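Elongation factor G (Thermus thermophilus, PDB 2DY1) probably acts as a GTPase translation elongation factor, and is seen here with GTP and a magnesium ion bound. Local coordinates at residues P82-E90 and H428-A436; K236-R244 and L267-E277. All coordinates share one frame; numbering follows the deposited sequence.

In the fold
Contact 1 joins two domains, while contact 2 lies wholly within the GTP-binding domain; they share no helix and lie about 32 Å apart, centre to centre. The centre of contact 1 is about 7 Å from the centre of the chain, yet the contact is only partly buried; it bridges the switch II region beside the nucleotide and helix 430-442 of domain III. Contact 2, its centre about 29 Å from that of the chain, is mostly buried and away from the GTP site, packing helix 231-243 across helix 261-271 and the turn that follows. Both place a carboxylate near a helix start: in contact 1 it comes from the other domain, in contact 2 from the capped helix itself, with a histidine as second partner.

Contact 1 of 2, residues P82-E90 and H428-A436; sequences PGYGDFVGE and HGELHLATA
Asp-86 lays its carboxylate against the first turn of helix 430-442, where OD1 accepts a hydrogen bond from the backbone N of His-432 at 3.0 Å. The donor stands above the carboxylate plane, 37° out of it. A water bound at 2.8 Å to Asp-86 OD1 accepts in turn from Leu-431 N. Gly-429 CA comes within 3.3 Å of Asp-86 OD1, and a side chain there would collide with that oxygen. Beside this polar grip, Phe-87 CZ meets Leu-431 CG at 3.8 Å, while Thr-435 OG1 lies at the ring edge. Val-88 CG1, placed between the backbone N and the carbonyl carbon (chi1 61°), sits 3.7 Å from the centroid of the His-428 ring, a CH-pi contact 8° off the ring normal. Asp-86 O rests over one face of His-432. That ring is fixed in turn: His-428 N donates to His-432 ND1 (2.8 Å), and His-432 NE2 is hydrogen-bonded to Asp-409 OD2; His-428 NE2 is hydrogen-bonded to Pro-379 O. These contacts tie the switch II segment, whose Gly-83 touches GTP, to domain III. The helix-start amides are likely to stabilise the charged form of Asp-86.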
ATOM      1  N   PRO A  82       1.754   7.597   7.736  1.00  9.91           N
ATOM      2  CA  PRO A  82       0.309   7.389   7.843  1.00  9.24           C
ATOM      3  C   PRO A  82       0.012   6.228   8.783  1.00  9.95           C
ATOM      4  O   PRO A  82       0.879   5.398   9.114  1.00 10.65           O
ATOM      5  CB  PRO A  82      -0.104   7.017   6.422  1.00  9.61           C
ATOM      6  CG  PRO A  82       0.899   7.745   5.561  1.00  8.67           C
ATOM      7  CD  PRO A  82       2.191   7.481   6.329  1.00  8.91           C
ATOM      8  N   GLY A  83      -1.256   6.141   9.160  1.00 12.30           N
ATOM      9  CA  GLY A  83      -1.698   5.057  10.005  1.00 11.25           C
ATOM     10  C   GLY A  83      -2.623   4.120   9.225  1.00 13.76           C
ATOM     11  O   GLY A  83      -2.577   2.917   9.392  1.00 16.25           O
ATOM     12  N   TYR A  84      -3.445   4.667   8.334  1.00 10.79           N
ATOM     13  CA  TYR A  84      -4.387   3.830   7.598  1.00 10.87           C
ATOM     14  C   TYR A  84      -3.760   2.998   6.492  1.00 13.70           C
ATOM     15  O   TYR A  84      -2.867   3.474   5.779  1.00 11.26           O
ATOM     16  CB  TYR A  84      -5.498   4.690   6.986  1.00 10.85           C
ATOM     17  CG  TYR A  84      -6.521   5.189   7.980  1.00 10.98           C
ATOM     18  CD1 TYR A  84      -6.655   6.545   8.250  1.00 11.37           C
ATOM     19  CD2 TYR A  84      -7.365   4.292   8.637  1.00 15.12           C
ATOM     20  CE1 TYR A  84      -7.611   7.019   9.154  1.00 14.54           C
ATOM     21  CE2 TYR A  84      -8.323   4.753   9.544  1.00 16.13           C
ATOM     22  CZ  TYR A  84      -8.437   6.110   9.794  1.00 16.51           C
ATOM     23  OH  TYR A  84      -9.362   6.568  10.708  1.00 17.30           O
ATOM     24  N   GLY A  85      -4.262   1.774   6.324  1.00 16.67           N
ATOM     25  CA  GLY A  85      -3.750   0.879   5.290  1.00 16.14           C
ATOM     26  C   GLY A  85      -3.963   1.422   3.887  1.00 14.07           C
ATOM     27  O   GLY A  85      -3.332   0.992   2.916  1.00 12.84           O
ATOM     28  N   ASP A  86      -4.892   2.361   3.763  1.00 11.34           N
ATOM     29  CA  ASP A  86      -5.131   3.005   2.488  1.00 10.83           C
ATOM     30  C   ASP A  86      -3.842   3.623   1.964  1.00  9.68           C
ATOM     31  O   ASP A  86      -3.636   3.762   0.739  1.00 10.73           O
ATOM     32  CB  ASP A  86      -6.124   4.144   2.667  1.00 12.80           C
ATOM     33  CG  ASP A  86      -7.491   3.660   3.032  1.00 18.70           C
ATOM     34  OD1 ASP A  86      -8.378   3.627   2.149  1.00 14.19           O
ATOM     35  OD2 ASP A  86      -7.666   3.299   4.211  1.00 22.38           O
ATOM     36  N   PHE A  87      -2.995   4.024   2.900  1.00 11.65           N
ATOM     37  CA  PHE A  87      -1.746   4.701   2.556  1.00  9.58           C
ATOM     38  C   PHE A  87      -0.507   3.830   2.713  1.00 10.30           C
ATOM     39  O   PHE A  87       0.567   4.326   3.073  1.00 11.26           O
ATOM     40  CB  PHE A  87      -1.650   5.973   3.393  1.00  9.64           C
ATOM     41  CG  PHE A  87      -2.913   6.821   3.331  1.00 10.01           C
ATOM     42  CD1 PHE A  87      -3.623   7.125   4.489  1.00 12.70           C
ATOM     43  CD2 PHE A  87      -3.409   7.244   2.105  1.00 11.20           C
ATOM     44  CE1 PHE A  87      -4.833   7.838   4.416  1.00 12.90           C
ATOM     45  CE2 PHE A  87      -4.604   7.957   2.019  1.00 11.89           C
ATOM     46  CZ  PHE A  87      -5.323   8.252   3.183  1.00 10.25           C
ATOM     47  N   VAL A  88      -0.683   2.542   2.450  1.00 10.28           N
ATOM     48  CA  VAL A  88       0.405   1.553   2.507  1.00  8.71           C
ATOM     49  C   VAL A  88       1.630   2.033   1.705  1.00 11.87           C
ATOM     50  O   VAL A  88       2.767   1.753   2.084  1.00 12.12           O
ATOM     51  CB  VAL A  88      -0.088   0.191   1.969  1.00 11.39           C
ATOM     52  CG1 VAL A  88      -0.527   0.312   0.517  1.00 13.88           C
ATOM     53  CG2 VAL A  88       0.991  -0.877   2.133  1.00 11.91           C
ATOM     54  N   GLY A  89       1.413   2.720   0.586  1.00 10.47           N
ATOM     55  CA  GLY A  89       2.544   3.205  -0.200  1.00 11.83           C
ATOM     56  C   GLY A  89       3.498   4.053   0.634  1.00 10.55           C
ATOM     57  O   GLY A  89       4.715   3.803   0.718  1.00 12.31           O
ATOM     58  N   GLU A  90       2.937   5.040   1.305  1.00 10.91           N
ATOM     59  CA  GLU A  90       3.727   5.932   2.134  1.00  8.97           C
ATOM     60  C   GLU A  90       4.279   5.253   3.372  1.00  9.69           C
ATOM     61  O   GLU A  90       5.401   5.523   3.782  1.00 10.64           O
ATOM     62  CB  GLU A  90       2.868   7.135   2.532  1.00  9.20           C
ATOM     63  CG  GLU A  90       2.709   8.151   1.415  1.00 10.37           C
ATOM     64  CD  GLU A  90       3.953   9.008   1.256  1.00 12.26           C
ATOM     65  OE1 GLU A  90       4.939   8.551   0.637  1.00 15.21           O
ATOM     66  OE2 GLU A  90       3.958  10.136   1.780  1.00 11.84           O
ATOM     67  N   HIS A 428      -6.199   1.517  -2.843  1.00 10.26           N
ATOM     68  CA  HIS A 428      -6.156   0.606  -1.707  1.00 12.46           C
ATOM     69  C   HIS A 428      -7.302   0.694  -0.737  1.00 16.18           C
ATOM     70  O   HIS A 428      -7.277   0.048   0.313  1.00 17.90           O
ATOM     71  CB  HIS A 428      -4.816   0.788  -0.974  1.00 12.03           C
ATOM     72  CG  HIS A 428      -3.653   0.219  -1.734  1.00 12.49           C
ATOM     73  ND1 HIS A 428      -2.904   0.945  -2.638  1.00 15.64           N
ATOM     74  CD2 HIS A 428      -3.152  -1.036  -1.754  1.00 11.73           C
ATOM     75  CE1 HIS A 428      -1.986   0.156  -3.175  1.00 11.28           C
ATOM     76  NE2 HIS A 428      -2.116  -1.049  -2.652  1.00 15.96           N
ATOM     77  N   GLY A 429      -8.316   1.482  -1.080  1.00 13.16           N
ATOM     78  CA  GLY A 429      -9.453   1.603  -0.193  1.00 13.47           C
ATOM     79  C   GLY A 429     -10.297   2.787  -0.597  1.00 13.16           C
ATOM     80  O   GLY A 429      -9.906   3.582  -1.455  1.00 13.29           O
ATOM     81  N   GLU A 430     -11.462   2.914   0.034  1.00 11.69           N
ATOM     82  CA  GLU A 430     -12.365   4.022  -0.241  1.00 11.61           C
ATOM     83  C   GLU A 430     -11.715   5.375   0.105  1.00 13.25           C
ATOM     84  O   GLU A 430     -11.809   6.338  -0.655  1.00 13.05           O
ATOM     85  CB  GLU A 430     -13.676   3.814   0.562  1.00 10.10           C
ATOM     86  CG  GLU A 430     -14.742   4.859   0.262  1.00 11.99           C
ATOM     87  CD  GLU A 430     -16.087   4.604   0.947  1.00 16.99           C
ATOM     88  OE1 GLU A 430     -16.184   3.692   1.790  1.00 17.36           O
ATOM     89  OE2 GLU A 430     -17.047   5.344   0.629  1.00 20.91           O
ATOM     90  N   LEU A 431     -11.049   5.447   1.256  1.00 12.08           N
ATOM     91  CA  LEU A 431     -10.401   6.680   1.667  1.00  9.96           C
ATOM     92  C   LEU A 431      -9.258   6.996   0.724  1.00 12.28           C
ATOM     93  O   LEU A 431      -9.083   8.152   0.313  1.00  9.95           O
ATOM     94  CB  LEU A 431      -9.898   6.563   3.119  1.00 10.93           C
ATOM     95  CG  LEU A 431      -9.038   7.735   3.616  1.00 10.57           C
ATOM     96  CD1 LEU A 431      -9.833   9.043   3.596  1.00 14.79           C
ATOM     97  CD2 LEU A 431      -8.543   7.434   5.016  1.00 14.76           C
ATOM     98  N   HIS A 432      -8.489   5.976   0.353  1.00 10.36           N
ATOM     99  CA  HIS A 432      -7.378   6.221  -0.577  1.00  8.86           C
ATOM    100  C   HIS A 432      -7.903   6.890  -1.859  1.00 11.10           C
ATOM    101  O   HIS A 432      -7.379   7.923  -2.295  1.00 11.52           O
ATOM    102  CB  HIS A 432      -6.688   4.894  -0.911  1.00 10.50           C
ATOM    103  CG  HIS A 432      -5.479   5.045  -1.788  1.00 11.09           C
ATOM    104  ND1 HIS A 432      -5.041   4.034  -2.614  1.00 11.14           N
ATOM    105  CD2 HIS A 432      -4.611   6.072  -1.951  1.00 12.77           C
ATOM    106  CE1 HIS A 432      -3.951   4.434  -3.253  1.00 14.50           C
ATOM    107  NE2 HIS A 432      -3.671   5.666  -2.869  1.00 11.20           N
ATOM    108  N   LEU A 433      -8.940   6.306  -2.458  1.00 10.37           N
ATOM    109  CA  LEU A 433      -9.496   6.848  -3.706  1.00  8.89           C
ATOM    110  C   LEU A 433     -10.091   8.238  -3.511  1.00 10.72           C
ATOM    111  O   LEU A 433      -9.992   9.099  -4.388  1.00 10.92           O
ATOM    112  CB  LEU A 433     -10.538   5.869  -4.260  1.00 10.22           C
ATOM    113  CG  LEU A 433      -9.921   4.582  -4.811  1.00 10.65           C
ATOM    114  CD1 LEU A 433     -11.035   3.578  -5.092  1.00 17.96           C
ATOM    115  CD2 LEU A 433      -9.098   4.868  -6.080  1.00 13.75           C
ATOM    116  N   ALA A 434     -10.688   8.486  -2.347  1.00 10.56           N
ATOM    117  CA  ALA A 434     -11.230   9.811  -2.089  1.00 10.89           C
ATOM    118  C   ALA A 434     -10.090  10.834  -2.084  1.00 11.46           C
ATOM    119  O   ALA A 434     -10.223  11.923  -2.641  1.00 10.93           O
ATOM    120  CB  ALA A 434     -11.977   9.833  -0.722  1.00 10.03           C
ATOM    121  N   THR A 435      -8.959  10.485  -1.468  1.00 10.99           N
ATOM    122  CA  THR A 435      -7.848  11.431  -1.438  1.00  9.72           C
ATOM    123  C   THR A 435      -7.259  11.648  -2.824  1.00 12.24           C
ATOM    124  O   THR A 435      -6.712  12.714  -3.088  1.00 12.15           O
ATOM    125  CB  THR A 435      -6.713  11.014  -0.441  1.00  9.01           C
ATOM    126  OG1 THR A 435      -6.101   9.775  -0.836  1.00 11.95           O
ATOM    127  CG2 THR A 435      -7.287  10.909   0.974  1.00 11.23           C
ATOM    128  N   ALA A 436      -7.384  10.660  -3.706  1.00  9.76           N
ATOM    129  CA  ALA A 436      -6.861  10.818  -5.077  1.00 11.41           C
ATOM    130  C   ALA A 436      -7.777  11.780  -5.847  1.00 11.26           C
ATOM    131  O   ALA A 436      -7.308  12.621  -6.612  1.00 11.80           O
ATOM    132  CB  ALA A 436      -6.805   9.465  -5.795  1.00 10.94           C
TER
HETATM  133  O   HOH W   1     -10.880   3.234   3.258  1.00 18.68           O

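Contact 2 of 2, residues K236-R244 and L267-E277; sequences KAFHEAVRR and LILEALPSPTE
Phe-238 CE2 presses on Ala-271 CB at 3.5 Å, the apolar centre of a nearly perpendicular helix-helix crossing in the P-loop GTPase domain. The axes of segments 236-243 and 267-271 approach to 9.9 Å at a signed angle of -86°, and the small alanine lets the phenyl ring come in close. Val-242 extends the patch, its CG1 lying 3.9 Å from Leu-272 CD2. Pro-249 of strand 248-252 touches Phe-238, Val-242 and Ala-271, which places the crossing against the central sheet.

Outward from this centre, His-239 has CG opposite its backbone N (chi1 -171°), which brings the ring to the polar edge, where both nitrogens bond in the ring plane. His-239 ND1 donates to Glu-270 O at 2.8 Å, and its NE2 donates to Glu-277 OE2, also 2.8 Å, on the syn side and almost straight at 174°. The anti lone pair of OE2 accepts from Ser-274 N, and Glu-277 N donates to Ser-274 OG at 3.1 Å, which completes a capping box at the start of helix 275-279. A leucine in place of His-239 has no N-H for Glu-270 O or Glu-277 OE2, and would probably leave that carboxylate freer to turn, with Ser-274 N as its remaining strong donor among the bonds described. Arg-243 runs along the polar edge, its CG near Pro-273 CB and its CD near Glu-277 CB. Over one face of the His-239 ring sits a water that donates to both Ala-271 O and, at 2.9 Å, His-239 O.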
ATOM      1  N   LYS A 236      26.052  -0.743  26.377  1.00 23.31           N
ATOM      2  CA  LYS A 236      26.481  -1.275  25.090  1.00 21.24           C
ATOM      3  C   LYS A 236      25.729  -2.543  24.722  1.00 22.47           C
ATOM      4  O   LYS A 236      25.362  -2.741  23.568  1.00 23.55           O
ATOM      5  CB  LYS A 236      27.994  -1.540  25.094  1.00 25.07           C
ATOM      6  CG  LYS A 236      28.827  -0.262  25.196  1.00 32.74           C
ATOM      7  CD  LYS A 236      30.329  -0.534  25.136  1.00 42.27           C
ATOM      8  CE  LYS A 236      31.122   0.771  25.162  1.00 45.86           C
ATOM      9  NZ  LYS A 236      32.599   0.553  25.124  1.00 50.00           N
ATOM     10  N   ALA A 237      25.481  -3.408  25.700  1.00 20.56           N
ATOM     11  CA  ALA A 237      24.755  -4.630  25.424  1.00 17.52           C
ATOM     12  C   ALA A 237      23.315  -4.302  25.005  1.00 17.67           C
ATOM     13  O   ALA A 237      22.783  -4.911  24.081  1.00 18.30           O
ATOM     14  CB  ALA A 237      24.753  -5.537  26.650  1.00 20.41           C
ATOM     15  N   PHE A 238      22.713  -3.344  25.704  1.00 19.47           N
ATOM     16  CA  PHE A 238      21.345  -2.886  25.412  1.00 16.90           C
ATOM     17  C   PHE A 238      21.266  -2.401  23.965  1.00 14.43           C
ATOM     18  O   PHE A 238      20.419  -2.867  23.205  1.00 17.20           O
ATOM     19  CB  PHE A 238      20.971  -1.748  26.365  1.00 17.74           C
ATOM     20  CG  PHE A 238      19.699  -1.017  25.990  1.00 15.18           C
ATOM     21  CD1 PHE A 238      18.481  -1.670  26.011  1.00 20.10           C
ATOM     22  CD2 PHE A 238      19.742   0.327  25.643  1.00 21.15           C
ATOM     23  CE1 PHE A 238      17.289  -0.983  25.689  1.00 18.00           C
ATOM     24  CE2 PHE A 238      18.560   1.024  25.317  1.00 20.13           C
ATOM     25  CZ  PHE A 238      17.343   0.364  25.345  1.00 19.06           C
ATOM     26  N   HIS A 239      22.159  -1.494  23.592  1.00 18.15           N
ATOM     27  CA  HIS A 239      22.184  -0.946  22.227  1.00 16.72           C
ATOM     28  C   HIS A 239      22.378  -2.048  21.188  1.00 17.80           C
ATOM     29  O   HIS A 239      21.739  -2.058  20.134  1.00 19.41           O
ATOM     30  CB  HIS A 239      23.315   0.072  22.088  1.00 18.81           C
ATOM     31  CG  HIS A 239      23.279   0.841  20.802  1.00 20.19           C
ATOM     32  ND1 HIS A 239      22.504   1.973  20.629  1.00 19.82           N
ATOM     33  CD2 HIS A 239      23.910   0.635  19.622  1.00 18.72           C
ATOM     34  CE1 HIS A 239      22.663   2.427  19.399  1.00 16.93           C
ATOM     35  NE2 HIS A 239      23.511   1.633  18.766  1.00 21.25           N
ATOM     36  N   GLU A 240      23.257  -2.998  21.491  1.00 16.53           N
ATOM     37  CA  GLU A 240      23.524  -4.073  20.558  1.00 15.27           C
ATOM     38  C   GLU A 240      22.333  -5.008  20.418  1.00 14.22           C
ATOM     39  O   GLU A 240      22.027  -5.489  19.323  1.00 17.93           O
ATOM     40  CB  GLU A 240      24.785  -4.825  21.032  1.00 18.05           C
ATOM     41  CG  GLU A 240      25.281  -5.908  20.110  1.00 30.45           C
ATOM     42  CD  GLU A 240      25.734  -5.398  18.754  1.00 30.30           C
ATOM     43  OE1 GLU A 240      25.969  -4.176  18.590  1.00 29.80           O
ATOM     44  OE2 GLU A 240      25.867  -6.248  17.853  1.00 39.07           O
ATOM     45  N   ALA A 241      21.625  -5.256  21.520  1.00 15.20           N
ATOM     46  CA  ALA A 241      20.473  -6.133  21.456  1.00 12.06           C
ATOM     47  C   ALA A 241      19.346  -5.493  20.632  1.00 11.97           C
ATOM     48  O   ALA A 241      18.657  -6.179  19.883  1.00 13.96           O
ATOM     49  CB  ALA A 241      19.954  -6.461  22.869  1.00 16.09           C
ATOM     50  N   VAL A 242      19.151  -4.191  20.809  1.00 15.55           N
ATOM     51  CA  VAL A 242      18.094  -3.508  20.061  1.00 11.63           C
ATOM     52  C   VAL A 242      18.473  -3.502  18.579  1.00 12.14           C
ATOM     53  O   VAL A 242      17.621  -3.748  17.726  1.00 13.51           O
ATOM     54  CB  VAL A 242      17.884  -2.073  20.582  1.00 12.38           C
ATOM     55  CG1 VAL A 242      16.821  -1.332  19.709  1.00 12.25           C
ATOM     56  CG2 VAL A 242      17.373  -2.139  22.022  1.00 15.39           C
ATOM     57  N   ARG A 243      19.746  -3.241  18.295  1.00 12.26           N
ATOM     58  CA  ARG A 243      20.241  -3.236  16.916  1.00 14.96           C
ATOM     59  C   ARG A 243      19.911  -4.550  16.190  1.00 15.35           C
ATOM     60  O   ARG A 243      19.571  -4.543  14.999  1.00 17.08           O
ATOM     61  CB  ARG A 243      21.758  -3.009  16.896  1.00 16.68           C
ATOM     62  CG  ARG A 243      22.347  -2.935  15.475  1.00 19.46           C
ATOM     63  CD  ARG A 243      23.863  -2.799  15.501  1.00 21.96           C
ATOM     64  NE  ARG A 243      24.534  -4.047  15.882  1.00 26.07           N
ATOM     65  CZ  ARG A 243      24.625  -5.134  15.116  1.00 31.98           C
ATOM     66  NH1 ARG A 243      24.087  -5.162  13.902  1.00 30.56           N
ATOM     67  NH2 ARG A 243      25.284  -6.202  15.556  1.00 29.56           N
ATOM     68  N   ARG A 244      20.016  -5.674  16.908  1.00 16.52           N
ATOM     69  CA  ARG A 244      19.769  -7.002  16.358  1.00 16.76           C
ATOM     70  C   ARG A 244      18.314  -7.465  16.417  1.00 19.18           C
ATOM     71  O   ARG A 244      17.984  -8.586  16.020  1.00 20.49           O
ATOM     72  CB  ARG A 244      20.671  -8.019  17.081  1.00 14.77           C
ATOM     73  CG  ARG A 244      22.144  -7.818  16.829  1.00 17.78           C
ATOM     74  CD  ARG A 244      22.973  -8.717  17.749  1.00 30.37           C
ATOM     75  NE  ARG A 244      24.367  -8.784  17.324  1.00 36.84           N
ATOM     76  CZ  ARG A 244      25.398  -8.957  18.146  1.00 45.81           C
ATOM     77  NH1 ARG A 244      25.199  -9.080  19.451  1.00 44.62           N
ATOM     78  NH2 ARG A 244      26.631  -9.005  17.659  1.00 48.74           N
ATOM     79  N   LEU A 267      16.079   8.564  24.399  1.00 11.53           N
ATOM     80  CA  LEU A 267      16.030   7.108  24.291  1.00 12.33           C
ATOM     81  C   LEU A 267      16.225   6.653  22.841  1.00 15.54           C
ATOM     82  O   LEU A 267      16.836   5.617  22.598  1.00 12.53           O
ATOM     83  CB  LEU A 267      14.710   6.576  24.868  1.00 12.14           C
ATOM     84  CG  LEU A 267      14.473   5.069  24.820  1.00 12.31           C
ATOM     85  CD1 LEU A 267      15.540   4.342  25.638  1.00 14.91           C
ATOM     86  CD2 LEU A 267      13.085   4.763  25.376  1.00 13.97           C
ATOM     87  N   ILE A 268      15.701   7.410  21.875  1.00 10.87           N
ATOM     88  CA  ILE A 268      15.897   7.063  20.470  1.00 10.18           C
ATOM     89  C   ILE A 268      17.398   7.049  20.174  1.00 13.64           C
ATOM     90  O   ILE A 268      17.912   6.108  19.543  1.00 13.58           O
ATOM     91  CB  ILE A 268      15.177   8.087  19.566  1.00 11.80           C
ATOM     92  CG1 ILE A 268      13.680   7.772  19.561  1.00 11.88           C
ATOM     93  CG2 ILE A 268      15.749   8.056  18.148  1.00 15.55           C
ATOM     94  CD1 ILE A 268      12.787   8.907  18.999  1.00 14.47           C
ATOM     95  N   LEU A 269      18.104   8.081  20.632  1.00 13.78           N
ATOM     96  CA  LEU A 269      19.545   8.163  20.407  1.00 12.34           C
ATOM     97  C   LEU A 269      20.273   7.025  21.112  1.00 14.93           C
ATOM     98  O   LEU A 269      21.169   6.392  20.549  1.00 17.36           O
ATOM     99  CB  LEU A 269      20.076   9.523  20.891  1.00 13.35           C
ATOM    100  CG  LEU A 269      19.586  10.668  20.006  1.00 13.96           C
ATOM    101  CD1 LEU A 269      19.677  11.979  20.779  1.00 18.49           C
ATOM    102  CD2 LEU A 269      20.415  10.727  18.697  1.00 14.60           C
ATOM    103  N   GLU A 270      19.866   6.730  22.335  1.00 13.65           N
ATOM    104  CA  GLU A 270      20.528   5.674  23.088  1.00 16.04           C
ATOM    105  C   GLU A 270      20.276   4.251  22.602  1.00 17.64           C
ATOM    106  O   GLU A 270      21.180   3.410  22.597  1.00 16.39           O
ATOM    107  CB  GLU A 270      20.109   5.778  24.557  1.00 19.06           C
ATOM    108  CG  GLU A 270      20.545   4.604  25.413  1.00 24.11           C
ATOM    109  CD  GLU A 270      19.994   4.690  26.826  1.00 37.56           C
ATOM    110  OE1 GLU A 270      18.992   5.415  27.031  1.00 35.44           O
ATOM    111  OE2 GLU A 270      20.550   4.023  27.725  1.00 35.55           O
ATOM    112  N   ALA A 271      19.047   3.977  22.179  1.00 10.56           N
ATOM    113  CA  ALA A 271      18.663   2.636  21.766  1.00 11.55           C
ATOM    114  C   ALA A 271      18.703   2.232  20.302  1.00 13.89           C
ATOM    115  O   ALA A 271      18.954   1.073  19.994  1.00 15.82           O
ATOM    116  CB  ALA A 271      17.262   2.337  22.318  1.00 16.56           C
ATOM    117  N   LEU A 272      18.440   3.169  19.400  1.00 10.59           N
ATOM    118  CA  LEU A 272      18.359   2.830  17.994  1.00  9.99           C
ATOM    119  C   LEU A 272      19.684   2.999  17.287  1.00 11.35           C
ATOM    120  O   LEU A 272      20.509   3.807  17.693  1.00 12.80           O
ATOM    121  CB  LEU A 272      17.238   3.652  17.348  1.00 10.69           C
ATOM    122  CG  LEU A 272      15.903   3.433  18.086  1.00 10.71           C
ATOM    123  CD1 LEU A 272      14.819   4.258  17.367  1.00 13.51           C
ATOM    124  CD2 LEU A 272      15.500   1.959  18.117  1.00 10.08           C
ATOM    125  N   PRO A 273      19.895   2.227  16.213  1.00 12.88           N
ATOM    126  CA  PRO A 273      21.162   2.298  15.480  1.00 13.05           C
ATOM    127  C   PRO A 273      21.409   3.466  14.573  1.00 14.80           C
ATOM    128  O   PRO A 273      20.490   4.041  14.013  1.00 14.27           O
ATOM    129  CB  PRO A 273      21.165   1.000  14.692  1.00 14.22           C
ATOM    130  CG  PRO A 273      19.732   0.906  14.262  1.00 14.67           C
ATOM    131  CD  PRO A 273      18.999   1.238  15.587  1.00 12.56           C
ATOM    132  N   SER A 274      22.693   3.775  14.412  1.00 16.12           N
ATOM    133  CA  SER A 274      23.126   4.832  13.516  1.00 12.58           C
ATOM    134  C   SER A 274      23.237   4.210  12.118  1.00 14.61           C
ATOM    135  O   SER A 274      23.252   2.985  11.957  1.00 11.96           O
ATOM    136  CB  SER A 274      24.514   5.329  13.933  1.00 15.69           C
ATOM    137  OG  SER A 274      25.476   4.327  13.612  1.00 16.06           O
ATOM    138  N   PRO A 275      23.305   5.052  11.078  1.00 11.40           N
ATOM    139  CA  PRO A 275      23.420   4.531   9.715  1.00 11.47           C
ATOM    140  C   PRO A 275      24.708   3.707   9.553  1.00 12.58           C
ATOM    141  O   PRO A 275      24.723   2.700   8.847  1.00 14.27           O
ATOM    142  CB  PRO A 275      23.439   5.798   8.861  1.00 13.82           C
ATOM    143  CG  PRO A 275      22.588   6.732   9.637  1.00 14.24           C
ATOM    144  CD  PRO A 275      22.976   6.487  11.081  1.00 11.88           C
ATOM    145  N   THR A 276      25.768   4.156  10.218  1.00 16.94           N
ATOM    146  CA  THR A 276      27.049   3.456  10.154  1.00 16.35           C
ATOM    147  C   THR A 276      26.917   2.051  10.718  1.00 17.78           C
ATOM    148  O   THR A 276      27.495   1.096  10.188  1.00 19.81           O
ATOM    149  CB  THR A 276      28.124   4.210  10.944  1.00 23.72           C
ATOM    150  OG1 THR A 276      28.349   5.485  10.331  1.00 24.62           O
ATOM    151  CG2 THR A 276      29.432   3.411  10.950  1.00 25.83           C
ATOM    152  N   GLU A 277      26.168   1.912  11.809  1.00 14.50           N
ATOM    153  CA  GLU A 277      25.973   0.596  12.391  1.00 15.66           C
ATOM    154  C   GLU A 277      25.177  -0.337  11.472  1.00 21.40           C
ATOM    155  O   GLU A 277      25.271  -1.559  11.578  1.00 24.92           O
ATOM    156  CB  GLU A 277      25.278   0.722  13.756  1.00 16.61           C
ATOM    157  CG  GLU A 277      26.193   1.297  14.820  1.00 16.91           C
ATOM    158  CD  GLU A 277      25.510   1.560  16.148  1.00 27.03           C
ATOM    159  OE1 GLU A 277      26.098   1.215  17.192  1.00 32.69           O
ATOM    160  OE2 GLU A 277      24.405   2.131  16.159  1.00 20.93           O
TER
HETATM  161  O   HOH W   2      20.706  -0.053  18.248  1.00 15.61           O
HETATM  162  O   HOH W   3      26.270  -1.714  19.077  1.00 40.84           O
HETATM  163  O   HOH W   4      22.856  -3.325  12.238  1.00 22.17           O